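Uncharacterized protein (PDB 4QPV) is of unknown function, a DUF1672 family member from Staphylococcus aureus with a unique fold of kinked-helix-beta-beta-beta repeats. Local coordinates at residues A[41-46]-A[98-103]; A[49-54]-A[77-82]; A[131-136]-A[200-205]. One frame throughout, in Å; residues are numbered along the deposited sequence.

Interaction 1: A[41-46]-A[98-103]; sequences IEFSKK and FDKSII
Phe43, on helix 38-46, lays one face of its ring against the aliphatic chain of Lys100, in the 3-10 turn 100-103, and the two side chains run at a slant to each other. The lysine methylenes cover this face. Lys100 CG stands over the middle of the ring as a CH-pi donor, 3.8 Å from the centroid of the Phe43 ring and 10° off its normal. On one side of that point Lys100 CB lies near CZ and CE2 of Phe43; on the other, a bend at chi3 (115°) carries the chain on so that Lys100 CE comes to 3.5 Å from Phe43 CD1. The amino group continues beyond the ring to a salt bridge with Asp39, one helical turn before Phe43, so the same lysine answers to helix 38-46 twice, by its carbons and by its charge.

The far end of the ring is met by Ile103, which approaches from the opposite direction. Both Ile103 CG2 and Ile103 CD1 are 3.7 Å from Phe43 CZ, the first reaching it obliquely. Phe43 CZ is also 3.4 Å from Lys100 O. What sends the ring across is its first torsion, which holds CG anti to the backbone N (chi1 -173°). The ring of His47 meets that of Phe43, and Val79 and Ile51 touch it as well, so this aromatic group reaches inward although the contact belongs to the surface.

No hydrogen bond joins the two segments. A lysine chain laid over an aromatic ring, in a CH-pi contact, here fastens a helix lying ahead of the three-stranded antiparallel sheet to the 3-10 turn that follows the sheet's last strand, 90-98.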
ATOM      1  N   ILE A  41     -23.637  -3.788  -0.240  1.00 31.35           N
ATOM      2  CA  ILE A  41     -23.122  -3.466  -1.579  1.00 29.33           C
ATOM      3  C   ILE A  41     -24.047  -2.431  -2.240  1.00 34.19           C
ATOM      4  O   ILE A  41     -23.564  -1.404  -2.706  1.00 34.58           O
ATOM      5  CB  ILE A  41     -22.989  -4.763  -2.440  1.00 31.89           C
ATOM      6  CG1 ILE A  41     -21.871  -5.668  -1.882  1.00 30.66           C
ATOM      7  CG2 ILE A  41     -22.746  -4.422  -3.933  1.00 31.13           C
ATOM      8  CD1 ILE A  41     -21.887  -7.158  -2.471  1.00 30.72           C
ATOM      9  N   GLU A  42     -25.370  -2.675  -2.245  1.00 32.21           N
ATOM     10  CA  GLU A  42     -26.316  -1.717  -2.820  1.00 33.78           C
ATOM     11  C   GLU A  42     -26.245  -0.358  -2.093  1.00 34.78           C
ATOM     12  O   GLU A  42     -26.284   0.686  -2.757  1.00 34.57           O
ATOM     13  CB  GLU A  42     -27.752  -2.285  -2.799  1.00 37.24           C
ATOM     14  CG  GLU A  42     -28.822  -1.314  -3.266  1.00 49.17           C
ATOM     15  CD  GLU A  42     -28.971  -0.987  -4.742  1.00 79.50           C
ATOM     16  OE1 GLU A  42     -28.060  -1.305  -5.544  1.00 77.03           O
ATOM     17  OE2 GLU A  42     -30.019  -0.394  -5.093  1.00 71.05           O
ATOM     18  N   PHE A  43     -26.110  -0.371  -0.747  1.00 32.06           N
ATOM     19  CA  PHE A  43     -26.001   0.863   0.054  1.00 30.72           C
ATOM     20  C   PHE A  43     -24.786   1.704  -0.385  1.00 33.67           C
ATOM     21  O   PHE A  43     -24.910   2.926  -0.551  1.00 32.06           O
ATOM     22  CB  PHE A  43     -25.913   0.539   1.565  1.00 32.12           C
ATOM     23  CG  PHE A  43     -25.974   1.758   2.467  1.00 32.95           C
ATOM     24  CD1 PHE A  43     -27.194   2.262   2.895  1.00 35.16           C
ATOM     25  CD2 PHE A  43     -24.809   2.404   2.876  1.00 32.29           C
ATOM     26  CE1 PHE A  43     -27.254   3.392   3.727  1.00 36.18           C
ATOM     27  CE2 PHE A  43     -24.868   3.526   3.706  1.00 34.78           C
ATOM     28  CZ  PHE A  43     -26.092   4.015   4.125  1.00 34.11           C
ATOM     29  N   SER A  44     -23.622   1.051  -0.589  1.00 29.43           N
ATOM     30  CA  SER A  44     -22.383   1.721  -0.995  1.00 28.34           C
ATOM     31  C   SER A  44     -22.557   2.476  -2.332  1.00 34.55           C
ATOM     32  O   SER A  44     -21.936   3.513  -2.536  1.00 35.91           O
ATOM     33  CB  SER A  44     -21.237   0.715  -1.106  1.00 29.97           C
ATOM     34  OG  SER A  44     -21.323  -0.077  -2.278  1.00 33.11           O
ATOM     35  N   LYS A  45     -23.380   1.942  -3.232  1.00 31.99           N
ATOM     36  CA  LYS A  45     -23.624   2.547  -4.540  1.00 32.07           C
ATOM     37  C   LYS A  45     -24.561   3.750  -4.428  1.00 35.52           C
ATOM     38  O   LYS A  45     -24.382   4.733  -5.137  1.00 36.62           O
ATOM     39  CB  LYS A  45     -24.215   1.506  -5.504  1.00 34.66           C
ATOM     40  CG  LYS A  45     -23.240   0.405  -5.871  1.00 40.65           C
ATOM     41  CD  LYS A  45     -23.976  -0.738  -6.545  1.00 53.59           C
ATOM     42  CE  LYS A  45     -23.089  -1.918  -6.859  1.00 54.86           C
ATOM     43  NZ  LYS A  45     -23.899  -3.074  -7.331  1.00 67.74           N
ATOM     44  N   LYS A  46     -25.540   3.679  -3.536  1.00 30.88           N
ATOM     45  CA  LYS A  46     -26.529   4.741  -3.366  1.00 30.27           C
ATOM     46  C   LYS A  46     -25.985   5.950  -2.588  1.00 34.00           C
ATOM     47  O   LYS A  46     -26.573   7.037  -2.670  1.00 34.14           O
ATOM     48  CB  LYS A  46     -27.766   4.180  -2.656  1.00 31.83           C
ATOM     49  CG  LYS A  46     -28.650   3.319  -3.553  1.00 37.55           C
ATOM     50  CD  LYS A  46     -29.581   4.159  -4.409  1.00 42.42           C
ATOM     51  CE  LYS A  46     -30.309   3.326  -5.435  1.00 48.85           C
ATOM     52  NZ  LYS A  46     -30.979   4.197  -6.428  1.00 55.26           N
ATOM     53  N   PHE A  98     -16.860   1.536   7.606  1.00 25.72           N
ATOM     54  CA  PHE A  98     -17.869   2.323   8.309  1.00 26.02           C
ATOM     55  C   PHE A  98     -19.159   1.561   8.436  1.00 30.99           C
ATOM     56  O   PHE A  98     -19.475   0.760   7.558  1.00 30.83           O
ATOM     57  CB  PHE A  98     -18.191   3.615   7.528  1.00 26.71           C
ATOM     58  CG  PHE A  98     -17.156   4.700   7.455  1.00 27.14           C
ATOM     59  CD1 PHE A  98     -16.615   5.246   8.618  1.00 30.51           C
ATOM     60  CD2 PHE A  98     -16.844   5.299   6.240  1.00 28.06           C
ATOM     61  CE1 PHE A  98     -15.706   6.309   8.553  1.00 30.32           C
ATOM     62  CE2 PHE A  98     -15.991   6.402   6.186  1.00 30.55           C
ATOM     63  CZ  PHE A  98     -15.438   6.907   7.346  1.00 29.11           C
ATOM     64  N   ASP A  99     -19.971   1.890   9.449  1.00 30.09           N
ATOM     65  CA  ASP A  99     -21.340   1.368   9.528  1.00 30.84           C
ATOM     66  C   ASP A  99     -22.178   2.207   8.562  1.00 32.57           C
ATOM     67  O   ASP A  99     -21.758   3.306   8.201  1.00 30.09           O
ATOM     68  CB  ASP A  99     -21.902   1.475  10.964  1.00 34.07           C
ATOM     69  CG  ASP A  99     -21.187   0.615  11.986  1.00 47.00           C
ATOM     70  OD1 ASP A  99     -20.667  -0.462  11.604  1.00 45.80           O
ATOM     71  OD2 ASP A  99     -21.150   1.014  13.166  1.00 56.98           O
ATOM     72  N   LYS A 100     -23.347   1.719   8.154  1.00 30.13           N
ATOM     73  CA  LYS A 100     -24.259   2.481   7.280  1.00 30.26           C
ATOM     74  C   LYS A 100     -24.633   3.820   7.928  1.00 34.20           C
ATOM     75  O   LYS A 100     -24.888   4.785   7.217  1.00 35.50           O
ATOM     76  CB  LYS A 100     -25.529   1.657   6.995  1.00 34.12           C
ATOM     77  CG  LYS A 100     -25.311   0.464   6.068  1.00 39.34           C
ATOM     78  CD  LYS A 100     -26.475  -0.511   6.204  1.00 54.25           C
ATOM     79  CE  LYS A 100     -27.274  -0.623   4.937  1.00 69.55           C
ATOM     80  NZ  LYS A 100     -28.659  -1.114   5.186  1.00 72.56           N
ATOM     81  N   SER A 101     -24.613   3.893   9.283  1.00 30.89           N
ATOM     82  CA  SER A 101     -24.933   5.114  10.042  1.00 30.04           C
ATOM     83  C   SER A 101     -23.946   6.273   9.770  1.00 30.32           C
ATOM     84  O   SER A 101     -24.206   7.392  10.207  1.00 30.84           O
ATOM     85  CB  SER A 101     -24.987   4.823  11.537  1.00 32.84           C
ATOM     86  OG  SER A 101     -23.700   4.466  12.009  1.00 39.48           O
ATOM     87  N   ILE A 102     -22.856   6.030   9.026  1.00 27.02           N
ATOM     88  CA  ILE A 102     -21.904   7.087   8.649  1.00 26.77           C
ATOM     89  C   ILE A 102     -22.580   8.234   7.850  1.00 30.05           C
ATOM     90  O   ILE A 102     -22.105   9.366   7.911  1.00 29.39           O
ATOM     91  CB  ILE A 102     -20.667   6.529   7.880  1.00 28.75           C
ATOM     92  CG1 ILE A 102     -19.493   7.548   7.889  1.00 30.34           C
ATOM     93  CG2 ILE A 102     -21.026   6.060   6.448  1.00 28.70           C
ATOM     94  CD1 ILE A 102     -18.879   7.875   9.267  1.00 27.88           C
ATOM     95  N   ILE A 103     -23.697   7.955   7.149  1.00 28.10           N
ATOM     96  CA  ILE A 103     -24.403   8.984   6.357  1.00 27.07           C
ATOM     97  C   ILE A 103     -25.211   9.954   7.232  1.00 32.76           C
ATOM     98  O   ILE A 103     -25.725  10.949   6.718  1.00 31.53           O
ATOM     99  CB  ILE A 103     -25.353   8.297   5.322  1.00 29.04           C
ATOM    100  CG1 ILE A 103     -26.550   7.556   6.001  1.00 27.77           C
ATOM    101  CG2 ILE A 103     -24.575   7.394   4.326  1.00 29.27           C
ATOM    102  CD1 ILE A 103     -27.739   7.232   5.020  1.00 28.77           C
TER

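Interaction 2: A[49-54]-A[77-82]; sequences DKIAKR and DGVEVF
Beside the apolar contact of Ile51 with Val79 and Val81, Arg54 NH1 is gripped by two acceptors, Gln57 OE1 and Ser107 O. The guanidinium is thus tied down away from the strand, and the helix turns a greasy flank to it.

That flank is chiefly Ile51. The isoleucine and Val79 reach toward each other tip to tip: Ile51 CD1 lies 3.9 Å from both Val79 CG1 and Val79 CG2, equally far from the two methyls. The other branch, Ile51 CG2, stands 3.8 Å from Val79 CG2. It is the torsions of Ile51 that deal out these roles: chi1 of -65° sets CG1 beside the backbone N and leaves CG2 anti to it, and an extended chi2 carries CD1 to Val79. Further along the strand Val81, modelled in two conformers, passes aslant of Ile51; the separation of their CG2 methyls is too short to be trusted.

The axes of segments 49-54 and 78-82 approach to 8.5 Å and cross at -60°. Ala69 of strand 67-75 touches both Ala52 and Val81, adding a neighbouring strand to the same apolar layer. With no hydrogen bond across it, the contact depends on methyl shape and burial, as expected where a helix lies over a sheet.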
ATOM      1  N   ASP A  49     -20.993   9.323  -2.846  1.00 27.73           N
ATOM      2  CA  ASP A  49     -20.436  10.656  -2.563  1.00 27.86           C
ATOM      3  C   ASP A  49     -20.350  10.973  -1.058  1.00 29.40           C
ATOM      4  O   ASP A  49     -19.334  11.492  -0.597  1.00 27.48           O
ATOM      5  CB  ASP A  49     -21.236  11.755  -3.281  1.00 31.45           C
ATOM      6  CG  ASP A  49     -21.142  11.690  -4.803  1.00 42.24           C
ATOM      7  OD1 ASP A  49     -20.257  10.967  -5.318  1.00 42.35           O
ATOM      8  OD2 ASP A  49     -21.969  12.333  -5.473  1.00 52.72           O
ATOM      9  N   LYS A  50     -21.400  10.675  -0.309  1.00 25.88           N
ATOM     10  CA  LYS A  50     -21.406  10.947   1.129  1.00 25.11           C
ATOM     11  C   LYS A  50     -20.354  10.094   1.823  1.00 26.62           C
ATOM     12  O   LYS A  50     -19.618  10.597   2.662  1.00 26.28           O
ATOM     13  CB  LYS A  50     -22.802  10.650   1.728  1.00 26.39           C
ATOM     14  CG  LYS A  50     -22.911  10.824   3.258  1.00 25.37           C
ATOM     15  CD  LYS A  50     -22.742  12.292   3.673  1.00 30.12           C
ATOM     16  CE  LYS A  50     -23.287  12.535   5.057  1.00 29.38           C
ATOM     17  NZ  LYS A  50     -23.483  13.987   5.313  1.00 35.49           N
ATOM     18  N   ILE A  51     -20.271   8.807   1.451  1.00 24.24           N
ATOM     19  CA  ILE A  51     -19.327   7.889   2.104  1.00 23.59           C
ATOM     20  C   ILE A  51     -17.891   8.338   1.787  1.00 27.13           C
ATOM     21  O   ILE A  51     -17.045   8.374   2.694  1.00 25.25           O
ATOM     22  CB  ILE A  51     -19.605   6.401   1.735  1.00 26.57           C
ATOM     23  CG1 ILE A  51     -20.974   5.923   2.281  1.00 27.00           C
ATOM     24  CG2 ILE A  51     -18.473   5.490   2.237  1.00 25.04           C
ATOM     25  CD1 ILE A  51     -21.553   4.637   1.518  1.00 29.28           C
ATOM     26  N   ALA A  52     -17.636   8.723   0.522  1.00 26.21           N
ATOM     27  CA  ALA A  52     -16.323   9.231   0.091  1.00 26.78           C
ATOM     28  C   ALA A  52     -15.934  10.471   0.907  1.00 29.84           C
ATOM     29  O   ALA A  52     -14.820  10.540   1.427  1.00 28.28           O
ATOM     30  CB  ALA A  52     -16.348   9.561  -1.396  1.00 27.60           C
ATOM     31  N   LYS A  53     -16.888  11.414   1.083  1.00 26.08           N
ATOM     32  CA  LYS A  53     -16.680  12.644   1.851  1.00 25.64           C
ATOM     33  C   LYS A  53     -16.346  12.317   3.315  1.00 27.89           C
ATOM     34  O   LYS A  53     -15.414  12.912   3.872  1.00 26.86           O
ATOM     35  CB  LYS A  53     -17.947  13.549   1.766  1.00 27.92           C
ATOM     36  CG  LYS A  53     -17.847  14.829   2.592  1.00 40.39           C
ATOM     37  CD  LYS A  53     -18.956  15.838   2.293  1.00 46.12           C
ATOM     38  CE  LYS A  53     -20.303  15.474   2.866  1.00 44.41           C
ATOM     39  NZ  LYS A  53     -21.257  16.610   2.750  1.00 54.97           N
ATOM     40  N   ARG A  54     -17.106  11.381   3.931  1.00 24.04           N
ATOM     41  CA  ARG A  54     -16.870  10.972   5.333  1.00 24.43           C
ATOM     42  C   ARG A  54     -15.510  10.256   5.481  1.00 26.46           C
ATOM     43  O   ARG A  54     -14.812  10.471   6.476  1.00 26.79           O
ATOM     44  CB  ARG A  54     -18.019  10.100   5.880  1.00 26.01           C
ATOM     45  CG  ARG A  54     -19.365  10.859   5.998  1.00 26.19           C
ATOM     46  CD  ARG A  54     -19.353  11.834   7.169  1.00 30.23           C
ATOM     47  NE  ARG A  54     -19.871  11.219   8.391  1.00 26.87           N
ATOM     48  CZ  ARG A  54     -19.671  11.692   9.620  1.00 35.49           C
ATOM     49  NH1 ARG A  54     -18.894  12.750   9.815  1.00 29.35           N
ATOM     50  NH2 ARG A  54     -20.241  11.107  10.659  1.00 27.55           N
ATOM     51  N   ASP A  77     -21.545  -5.829   6.993  1.00 33.70           N
ATOM     52  CA  ASP A  77     -22.908  -5.300   6.918  1.00 34.23           C
ATOM     53  C   ASP A  77     -22.854  -3.765   6.734  1.00 35.22           C
ATOM     54  O   ASP A  77     -23.888  -3.092   6.773  1.00 35.62           O
ATOM     55  CB  ASP A  77     -23.771  -5.714   8.146  1.00 38.37           C
ATOM     56  CG  ASP A  77     -23.418  -5.113   9.496  1.00 49.14           C
ATOM     57  OD1 ASP A  77     -22.259  -4.659   9.669  1.00 46.42           O
ATOM     58  OD2 ASP A  77     -24.280  -5.147  10.397  1.00 59.85           O
ATOM     59  N   GLY A  78     -21.645  -3.240   6.546  1.00 29.81           N
ATOM     60  CA  GLY A  78     -21.421  -1.818   6.320  1.00 27.27           C
ATOM     61  C   GLY A  78     -20.731  -1.524   5.006  1.00 30.17           C
ATOM     62  O   GLY A  78     -20.968  -2.181   3.987  1.00 30.57           O
ATOM     63  N   VAL A  79     -19.888  -0.508   5.015  1.00 26.08           N
ATOM     64  CA  VAL A  79     -19.182  -0.069   3.815  1.00 24.41           C
ATOM     65  C   VAL A  79     -17.704   0.119   4.144  1.00 27.85           C
ATOM     66  O   VAL A  79     -17.300   0.060   5.314  1.00 26.13           O
ATOM     67  CB  VAL A  79     -19.800   1.225   3.211  1.00 26.80           C
ATOM     68  CG1 VAL A  79     -21.257   0.999   2.790  1.00 27.65           C
ATOM     69  CG2 VAL A  79     -19.686   2.410   4.187  1.00 25.92           C
ATOM     70  N   GLU A  80     -16.916   0.340   3.109  1.00 24.81           N
ATOM     71  CA  GLU A  80     -15.476   0.566   3.224  1.00 24.75           C
ATOM     72  C   GLU A  80     -15.032   1.546   2.147  1.00 26.60           C
ATOM     73  O   GLU A  80     -15.457   1.427   0.998  1.00 25.69           O
ATOM     74  CB  GLU A  80     -14.720  -0.753   3.115  1.00 25.39           C
ATOM     75  CG  GLU A  80     -13.219  -0.636   3.364  1.00 27.52           C
ATOM     76  CD  GLU A  80     -12.558  -1.993   3.477  1.00 46.89           C
ATOM     77  OE1 GLU A  80     -13.266  -3.021   3.353  1.00 45.27           O
ATOM     78  OE2 GLU A  80     -11.329  -2.029   3.703  1.00 36.75           O
ATOM     79  N   VAL A  81     -14.190   2.519   2.532  1.00 23.34           N
ATOM     80  CA  VAL A  81     -13.670   3.552   1.628  0.50 22.60           C
ATOM     81  C   VAL A  81     -12.178   3.369   1.465  1.00 25.98           C
ATOM     82  O   VAL A  81     -11.456   3.405   2.462  1.00 26.05           O
ATOM     83  CB  VAL A  81     -13.956   5.007   2.105  0.50 26.80           C
ATOM     84  CG1 VAL A  81     -13.652   6.024   1.003  0.50 26.12           C
ATOM     85  CG2 VAL A  81     -15.369   5.169   2.616  0.50 27.32           C
ATOM     86  N   PHE A  82     -11.722   3.221   0.224  1.00 21.56           N
ATOM     87  CA  PHE A  82     -10.305   3.127  -0.126  1.00 20.32           C
ATOM     88  C   PHE A  82      -9.911   4.556  -0.463  1.00 24.44           C
ATOM     89  O   PHE A  82     -10.701   5.255  -1.111  1.00 22.66           O
ATOM     90  CB  PHE A  82     -10.113   2.178  -1.313  1.00 21.31           C
ATOM     91  CG  PHE A  82     -10.244   0.726  -0.931  1.00 22.08           C
ATOM     92  CD1 PHE A  82     -11.496   0.173  -0.637  1.00 24.13           C
ATOM     93  CD2 PHE A  82      -9.125  -0.095  -0.864  1.00 23.02           C
ATOM     94  CE1 PHE A  82     -11.612  -1.165  -0.258  1.00 25.43           C
ATOM     95  CE2 PHE A  82      -9.244  -1.437  -0.484  1.00 24.52           C
ATOM     96  CZ  PHE A  82     -10.482  -1.961  -0.190  1.00 24.16           C
TER

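Interaction 3: A[131-136]-A[200-205]; sequences YRAHKE and KSFRDG
The guanidinium of Arg132 lies flat on the ring of Phe202 in an off-centre cation-pi stack, set where one helix breaks into the next: helix 116-133 ends, His134 leaves helical geometry, and helix 135-147 begins. Helix 199-212 packs against this junction through Phe202.

With CG anti to the backbone N (chi1 -180°) and the chain extended from CG to NE, the arginine runs across one face of the ring. Arg132 CB starts near the rim, 3.8 Å from Phe202 CE2, and CG stays close to the same atom. Arg132 CD then stands over the middle of the ring, 3.5 Å from the Phe202 centroid, as a CH-pi donor. Next, NE and CZ move on above Phe202 CG, and the guanidinium plane is tilted by 12° from the ring, with the two centres 4.1 Å apart. At the tip the branches part: Arg132 NH1 comes to 3.4 Å from Phe202 CD1, and NH2 faces Phe202 CB. The same nitrogens are satisfied by polar partners, NE by a salt bridge to Asp199, NH2 by Glu197 O and NH1 by Ile195 O. This network fixes the rotation of the guanidinium and probably stabilises its positive charge.

Ala133 meets the rim of the ring, its N at the Phe202 edge and Ala133 CB 4.0 Å from Phe202 CE2. Arg203 brings its CD close to Ala133 O, and a bend at chi3 leads its guanidinium to a bridging water, which accepts from Arg203 NH1 at 3.1 Å and donates to Arg132 O at 2.7 Å.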
ATOM      1  N   TYR A 131       7.966   6.569   2.787  1.00 28.87           N
ATOM      2  CA  TYR A 131       8.166   6.878   1.374  1.00 27.89           C
ATOM      3  C   TYR A 131       8.815   8.245   1.231  1.00 31.09           C
ATOM      4  O   TYR A 131       9.843   8.353   0.566  1.00 30.54           O
ATOM      5  CB  TYR A 131       6.852   6.825   0.591  1.00 27.49           C
ATOM      6  CG  TYR A 131       7.009   7.383  -0.811  1.00 27.34           C
ATOM      7  CD1 TYR A 131       7.734   6.689  -1.783  1.00 28.14           C
ATOM      8  CD2 TYR A 131       6.514   8.645  -1.140  1.00 28.17           C
ATOM      9  CE1 TYR A 131       7.908   7.211  -3.067  1.00 27.46           C
ATOM     10  CE2 TYR A 131       6.679   9.173  -2.422  1.00 28.53           C
ATOM     11  CZ  TYR A 131       7.370   8.449  -3.382  1.00 29.59           C
ATOM     12  OH  TYR A 131       7.515   8.968  -4.641  1.00 28.75           O
ATOM     13  N   ARG A 132       8.224   9.279   1.849  1.00 27.76           N
ATOM     14  CA  ARG A 132       8.782  10.631   1.787  1.00 29.16           C
ATOM     15  C   ARG A 132      10.228  10.667   2.295  1.00 33.79           C
ATOM     16  O   ARG A 132      11.086  11.238   1.621  1.00 33.45           O
ATOM     17  CB  ARG A 132       7.914  11.614   2.580  1.00 27.95           C
ATOM     18  CG  ARG A 132       8.468  13.028   2.531  1.00 31.83           C
ATOM     19  CD  ARG A 132       7.604  13.979   3.312  1.00 33.35           C
ATOM     20  NE  ARG A 132       8.197  15.311   3.292  1.00 35.44           N
ATOM     21  CZ  ARG A 132       7.728  16.355   3.969  1.00 50.82           C
ATOM     22  NH1 ARG A 132       6.641  16.233   4.723  1.00 40.74           N
ATOM     23  NH2 ARG A 132       8.348  17.525   3.907  1.00 49.55           N
ATOM     24  N   ALA A 133      10.515  10.011   3.438  1.00 31.85           N
ATOM     25  CA  ALA A 133      11.869  10.005   4.026  1.00 32.36           C
ATOM     26  C   ALA A 133      12.931   9.356   3.102  1.00 36.18           C
ATOM     27  O   ALA A 133      14.114   9.660   3.246  1.00 36.76           O
ATOM     28  CB  ALA A 133      11.859   9.299   5.371  1.00 33.63           C
ATOM     29  N   HIS A 134      12.506   8.489   2.161  1.00 31.60           N
ATOM     30  CA  HIS A 134      13.403   7.794   1.214  1.00 31.36           C
ATOM     31  C   HIS A 134      12.907   7.944  -0.228  1.00 33.49           C
ATOM     32  O   HIS A 134      13.137   7.050  -1.041  1.00 30.35           O
ATOM     33  CB  HIS A 134      13.473   6.292   1.563  1.00 31.90           C
ATOM     34  CG  HIS A 134      13.942   6.023   2.953  1.00 36.35           C
ATOM     35  ND1 HIS A 134      15.288   5.913   3.249  1.00 39.40           N
ATOM     36  CD2 HIS A 134      13.226   5.868   4.092  1.00 37.74           C
ATOM     37  CE1 HIS A 134      15.352   5.706   4.554  1.00 39.52           C
ATOM     38  NE2 HIS A 134      14.134   5.669   5.104  1.00 38.97           N
ATOM     39  N   LYS A 135      12.252   9.087  -0.547  1.00 31.19           N
ATOM     40  CA  LYS A 135      11.598   9.333  -1.840  1.00 29.14           C
ATOM     41  C   LYS A 135      12.517   9.134  -3.048  1.00 31.00           C
ATOM     42  O   LYS A 135      12.165   8.360  -3.936  1.00 29.06           O
ATOM     43  CB  LYS A 135      10.967  10.742  -1.878  1.00 31.94           C
ATOM     44  CG  LYS A 135      10.095  10.970  -3.107  1.00 28.74           C
ATOM     45  CD  LYS A 135       9.475  12.371  -3.146  1.00 31.02           C
ATOM     46  CE  LYS A 135       8.296  12.437  -4.080  1.00 40.83           C
ATOM     47  NZ  LYS A 135       8.632  11.980  -5.451  1.00 37.01           N
ATOM     48  N   GLU A 136      13.640   9.853  -3.119  1.00 28.83           N
ATOM     49  CA  GLU A 136      14.540   9.765  -4.272  1.00 28.87           C
ATOM     50  C   GLU A 136      14.972   8.324  -4.553  1.00 31.66           C
ATOM     51  O   GLU A 136      14.913   7.905  -5.708  1.00 29.32           O
ATOM     52  CB  GLU A 136      15.770  10.666  -4.073  1.00 31.90           C
ATOM     53  CG  GLU A 136      16.702  10.705  -5.280  1.00 37.89           C
ATOM     54  CD  GLU A 136      17.765  11.789  -5.272  1.00 57.69           C
ATOM     55  OE1 GLU A 136      17.874  12.523  -4.263  1.00 51.64           O
ATOM     56  OE2 GLU A 136      18.490  11.907  -6.285  1.00 52.27           O
ATOM     57  N   LYS A 200      14.498  18.361   4.678  1.00 50.17           N
ATOM     58  CA  LYS A 200      15.642  18.131   5.568  1.00 51.19           C
ATOM     59  C   LYS A 200      15.156  17.958   7.008  1.00 51.91           C
ATOM     60  O   LYS A 200      15.533  16.970   7.649  1.00 52.01           O
ATOM     61  CB  LYS A 200      16.692  19.252   5.450  1.00 56.67           C
ATOM     62  CG  LYS A 200      17.633  19.017   4.277  1.00 68.50           C
ATOM     63  CD  LYS A 200      18.843  19.945   4.278  1.00 79.09           C
ATOM     64  CE  LYS A 200      19.774  19.618   3.134  1.00 87.87           C
ATOM     65  NZ  LYS A 200      20.846  20.634   2.985  1.00101.85           N
ATOM     66  N   SER A 201      14.285  18.884   7.484  1.00 46.45           N
ATOM     67  CA  SER A 201      13.701  18.843   8.828  0.50 45.67           C
ATOM     68  C   SER A 201      12.830  17.592   8.993  1.00 46.25           C
ATOM     69  O   SER A 201      12.805  17.004  10.073  1.00 45.00           O
ATOM     70  CB  SER A 201      12.883  20.103   9.099  0.50 48.23           C
ATOM     71  OG  SER A 201      12.192  20.035  10.336  0.50 50.56           O
ATOM     72  N   PHE A 202      12.121  17.185   7.917  1.00 40.79           N
ATOM     73  CA  PHE A 202      11.260  15.999   7.940  1.00 38.50           C
ATOM     74  C   PHE A 202      12.089  14.748   8.180  1.00 42.04           C
ATOM     75  O   PHE A 202      11.737  13.935   9.034  1.00 41.47           O
ATOM     76  CB  PHE A 202      10.455  15.855   6.636  1.00 38.61           C
ATOM     77  CG  PHE A 202       9.583  14.614   6.605  1.00 38.74           C
ATOM     78  CD1 PHE A 202       8.313  14.623   7.171  1.00 40.05           C
ATOM     79  CD2 PHE A 202      10.052  13.427   6.046  1.00 38.90           C
ATOM     80  CE1 PHE A 202       7.515  13.475   7.156  1.00 39.07           C
ATOM     81  CE2 PHE A 202       9.265  12.273   6.051  1.00 39.64           C
ATOM     82  CZ  PHE A 202       7.990  12.308   6.585  1.00 37.43           C
ATOM     83  N   ARG A 203      13.178  14.592   7.415  1.00 39.21           N
ATOM     84  CA  ARG A 203      14.065  13.436   7.500  1.00 39.98           C
ATOM     85  C   ARG A 203      14.739  13.369   8.873  1.00 45.31           C
ATOM     86  O   ARG A 203      14.805  12.279   9.441  1.00 44.22           O
ATOM     87  CB  ARG A 203      15.095  13.432   6.359  1.00 42.04           C
ATOM     88  CG  ARG A 203      14.464  13.102   4.989  1.00 45.67           C
ATOM     89  CD  ARG A 203      15.507  12.869   3.894  1.00 49.80           C
ATOM     90  NE  ARG A 203      16.348  14.052   3.675  1.00 55.96           N
ATOM     91  CZ  ARG A 203      16.130  14.977   2.742  1.00 70.40           C
ATOM     92  NH1 ARG A 203      15.104  14.857   1.903  1.00 49.70           N
ATOM     93  NH2 ARG A 203      16.942  16.020   2.632  1.00 63.31           N
ATOM     94  N   ASP A 204      15.158  14.531   9.433  1.00 44.96           N
ATOM     95  CA  ASP A 204      15.742  14.632  10.779  1.00 47.57           C
ATOM     96  C   ASP A 204      14.704  14.195  11.833  1.00 49.85           C
ATOM     97  O   ASP A 204      15.032  13.438  12.749  1.00 50.50           O
ATOM     98  CB  ASP A 204      16.214  16.085  11.065  1.00 52.65           C
ATOM     99  CG  ASP A 204      17.562  16.478  10.472  1.00 67.86           C
ATOM    100  OD1 ASP A 204      18.123  15.686   9.682  1.00 69.04           O
ATOM    101  OD2 ASP A 204      18.050  17.582  10.791  1.00 75.99           O
ATOM    102  N   GLY A 205      13.469  14.653  11.659  1.00 44.10           N
ATOM    103  CA  GLY A 205      12.341  14.331  12.533  1.00 43.75           C
ATOM    104  C   GLY A 205      12.027  12.846  12.579  1.00 45.23           C
ATOM    105  O   GLY A 205      11.772  12.299  13.659  1.00 44.84           O
TER
HETATM  106  O   HOH W   1      12.546  13.393   0.890  1.00 60.20           O

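In the fold
Interactions 1 and 2 form one continuous region: their centres lie 6 Å apart, and helices 38-46 and 48-63 follow each other in the chain. Strand pairing links them through Phe98 N and Val79 O (2.8 Å), and Arg54 NE reaches Ile102 O at 2.9 Å, so the turn after strand 90-98 is bound to helix 48-63 as well as to helix 38-46. Interaction 3 is separate, its centre about 37 Å from that of interaction 1 and 31 Å from that of interaction 2. Even the nearest atoms of interactions 2 and 3 are about 17 Å apart. Helix 116-133, which ends in interaction 3, follows the 98-103 segment along the chain.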